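PDB 6EIO: antifreeze protein, which probably binds ice crystals through two faces of its fold and so limits their growth. Local coordinates for residues 88-93 with 213-218. Residues are numbered along the deposited sequence; the frame is centred on the assembly and turned at random.
Sequences LDITTA and LARNGA. With SO4 (sulfate ion), chain F.
Arg215, just past strand 207-214, extends its side chain to the flank of helix 81-99, where it crosses that of Thr91 at about a right angle. Thr91 CG2 sits over one face of the guanidinium, toward its rim, 3.5 Å from Arg215 NH2. Thr91 OG1 lies 3.2 Å from Arg215 NE; the same hydroxyl is hydrogen-bonded to the carbonyl oxygen of Lys87, one helical turn back. Further out, Arg215 NH2 donates a nearly straight hydrogen bond to sulfate O3 (2.8 Å, 171° at the hydrogen), which lies at the guanidinium edge; the ion is probably from the crystallisation liquor.

The aliphatic part of the arginine makes the deeper contact. It runs counter to Ile90, with Arg215 CG 3.8 Å from Ile90 CD1. Ile90 CG1 lies between its own backbone N and carbonyl carbon (chi1 71°), and with chi2 extended, Ile90 CD1 ends beside Arg215 CG and 4.0 Å from Ala214 O. The other branch, Ile90 CG2, meets Leu213 CD1 at 3.9 Å. Around this apolar pair, Ile39 of strand 36-40 touches both residues.

A backbone hydrogen bond with Ala196 holds the main chain at Arg215, a bend at chi3 (54°) turns NE out of the line of the aliphatic chain, and the guanidinium has a further partner in a cation-pi contact with Tyr94. An alanine in place of Arg215 would probably open a gap beside Ile90 CD1 and leave Tyr94 without its cationic partner. Here one side of the long helix packs against parallel strands of neighbouring coils, the arrangement characteristic of the ice-binding-like fold, a beta-solenoid with an alpha-helix alongside.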
ATOM      1  N   LEU A  88       6.408  14.888  -3.657  1.00  5.81           N
ATOM      2  CA  LEU A  88       7.762  14.691  -4.177  1.00  6.03           C
ATOM      3  C   LEU A  88       8.357  13.412  -3.616  1.00  5.95           C
ATOM      4  O   LEU A  88       9.030  12.651  -4.322  1.00  6.76           O
ATOM      5  CB  LEU A  88       8.653  15.888  -3.804  1.00  6.93           C
ATOM      6  CG  LEU A  88       8.246  17.228  -4.413  1.00  8.02           C
ATOM      7  CD1 LEU A  88       9.053  18.357  -3.786  1.00 12.44           C
ATOM      8  CD2 LEU A  88       8.426  17.218  -5.926  1.00 10.78           C
ATOM      9  N   ASP A  89       8.117  13.167  -2.327  1.00  5.76           N
ATOM     10  CA  ASP A  89       8.731  12.024  -1.663  1.00  5.78           C
ATOM     11  C   ASP A  89       8.078  10.703  -2.070  1.00  5.71           C
ATOM     12  O   ASP A  89       8.778   9.675  -2.124  1.00  5.98           O
ATOM     13  CB  ASP A  89       8.729  12.242  -0.143  1.00  5.93           C
ATOM     14  CG  ASP A  89       9.625  13.399   0.272  1.00  6.78           C
ATOM     15  OD1 ASP A  89      10.396  13.930  -0.555  1.00  7.72           O
ATOM     16  OD2 ASP A  89       9.554  13.762   1.463  1.00  7.55           O
ATOM     17  N   ILE A  90       6.785  10.702  -2.401  1.00  5.61           N
ATOM     18  CA  ILE A  90       6.193   9.471  -2.920  1.00  5.88           C
ATOM     19  C   ILE A  90       6.612   9.217  -4.361  1.00  5.94           C
ATOM     20  O   ILE A  90       6.728   8.050  -4.758  1.00  6.76           O
ATOM     21  CB  ILE A  90       4.678   9.294  -2.668  1.00  6.99           C
ATOM     22  CG1 ILE A  90       3.817  10.218  -3.493  1.00  9.42           C
ATOM     23  CG2 ILE A  90       4.385   9.389  -1.180  1.00  7.43           C
ATOM     24  CD1 ILE A  90       2.331   9.879  -3.400  1.00  9.71           C
ATOM     25  N   THR A  91       6.884  10.258  -5.151  1.00  6.23           N
ATOM     26  CA  THR A  91       7.501  10.030  -6.458  1.00  6.69           C
ATOM     27  C   THR A  91       8.862   9.371  -6.295  1.00  6.34           C
ATOM     28  O   THR A  91       9.172   8.379  -6.965  1.00  6.46           O
ATOM     29  CB  THR A  91       7.590  11.346  -7.213  1.00  7.99           C
ATOM     30  OG1 THR A  91       6.254  11.766  -7.490  1.00  8.63           O
ATOM     31  CG2 THR A  91       8.397  11.188  -8.516  1.00  9.43           C
ATOM     32  N   THR A  92       9.678   9.889  -5.373  1.00  6.29           N
ATOM     33  CA  THR A  92      10.979   9.277  -5.113  1.00  6.18           C
ATOM     34  C   THR A  92      10.824   7.810  -4.711  1.00  5.93           C
ATOM     35  O   THR A  92      11.532   6.930  -5.217  1.00  6.38           O
ATOM     36  CB  THR A  92      11.695  10.082  -4.021  1.00  6.85           C
ATOM     37  OG1 THR A  92      11.903  11.402  -4.516  1.00  7.73           O
ATOM     38  CG2 THR A  92      13.015   9.437  -3.593  1.00  9.01           C
ATOM     39  N   ALA A  93       9.903   7.533  -3.787  1.00  5.88           N
ATOM     40  CA  ALA A  93       9.712   6.173  -3.299  1.00  5.72           C
ATOM     41  C   ALA A  93       9.213   5.243  -4.406  1.00  5.88           C
ATOM     42  O   ALA A  93       9.660   4.097  -4.516  1.00  6.07           O
ATOM     43  CB  ALA A  93       8.723   6.172  -2.136  1.00  5.99           C
ATOM     44  N   LEU A 213      -1.158   5.547  -1.112  1.00  4.82           N
ATOM     45  CA  LEU A 213      -0.438   6.714  -1.629  1.00  5.29           C
ATOM     46  C   LEU A 213      -0.615   6.737  -3.151  1.00  5.29           C
ATOM     47  O   LEU A 213       0.052   5.983  -3.869  1.00  5.93           O
ATOM     48  CB  LEU A 213       1.041   6.639  -1.235  1.00  5.45           C
ATOM     49  CG  LEU A 213       1.307   6.405   0.253  1.00  5.63           C
ATOM     50  CD1 LEU A 213       2.797   6.302   0.522  1.00  6.42           C
ATOM     51  CD2 LEU A 213       0.675   7.480   1.149  1.00  6.53           C
ATOM     52  N   ALA A 214      -1.525   7.582  -3.627  1.00  5.80           N
ATOM     53  CA  ALA A 214      -1.796   7.724  -5.045  1.00  6.10           C
ATOM     54  C   ALA A 214      -1.106   8.987  -5.549  1.00  6.26           C
ATOM     55  O   ALA A 214      -1.302  10.077  -5.011  1.00  7.92           O
ATOM     56  CB  ALA A 214      -3.300   7.806  -5.295  1.00  6.78           C
ATOM     57  N   ARG A 215      -0.291   8.829  -6.586  1.00  6.39           N
ATOM     58  CA  ARG A 215       0.486   9.951  -7.090  1.00  6.28           C
ATOM     59  C   ARG A 215      -0.362  10.920  -7.904  1.00  5.98           C
ATOM     60  O   ARG A 215      -0.464  12.106  -7.568  1.00  6.81           O
ATOM     61  CB  ARG A 215       1.668   9.460  -7.921  1.00  6.40           C
ATOM     62  CG  ARG A 215       2.752   8.803  -7.071  1.00  8.16           C
ATOM     63  CD  ARG A 215       3.946   8.352  -7.910  1.00  9.81           C
ATOM     64  NE  ARG A 215       4.473   9.465  -8.704  1.00 11.26           N
ATOM     65  CZ  ARG A 215       5.247   9.346  -9.768  1.00 10.65           C
ATOM     66  NH1 ARG A 215       5.666   8.151 -10.137  1.00 13.32           N
ATOM     67  NH2 ARG A 215       5.594  10.426 -10.453  1.00 15.71           N
ATOM     68  N   ASN A 216      -0.944  10.442  -9.006  1.00  6.16           N
ATOM     69  CA  ASN A 216      -1.562  11.366  -9.943  1.00  6.91           C
ATOM     70  C   ASN A 216      -3.075  11.309  -9.964  1.00  6.64           C
ATOM     71  O   ASN A 216      -3.707  12.265 -10.424  1.00  8.01           O
ATOM     72  CB  ASN A 216      -0.974  11.159 -11.337  1.00  7.97           C
ATOM     73  CG  ASN A 216       0.497  11.496 -11.362  1.00  8.84           C
ATOM     74  OD1 ASN A 216       0.974  12.356 -10.604  1.00  9.75           O
ATOM     75  ND2 ASN A 216       1.240  10.814 -12.209  1.00 12.74           N
ATOM     76  N   GLY A 217      -3.664  10.225  -9.470  1.00  6.48           N
ATOM     77  CA  GLY A 217      -5.094  10.057  -9.458  1.00  6.69           C
ATOM     78  C   GLY A 217      -5.712  10.233  -8.090  1.00  6.37           C
ATOM     79  O   GLY A 217      -5.211  10.980  -7.239  1.00  6.75           O
ATOM     80  N   ALA A 218      -6.842   9.570  -7.917  1.00  6.70           N
ATOM     81  CA  ALA A 218      -7.738   9.820  -6.806  1.00  6.91           C
ATOM     82  C   ALA A 218      -7.736   8.652  -5.841  1.00  6.57           C
ATOM     83  O   ALA A 218      -7.541   7.496  -6.242  1.00  7.51           O
ATOM     84  CB  ALA A 218      -9.160   9.998  -7.320  1.00  9.36           C
TER
HETATM   85  S   SO4 F 305       8.616  11.235 -12.675  1.00 28.65           S
HETATM   86  O1  SO4 F 305       9.039  11.382 -14.068  1.00 34.69           O
HETATM   87  O2  SO4 F 305       9.721  10.690 -11.883  1.00 21.20           O
HETATM   88  O3  SO4 F 305       7.438  10.374 -12.605  1.00 38.27           O
HETATM   89  O4  SO4 F 305       8.266  12.564 -12.166  1.00 41.71           O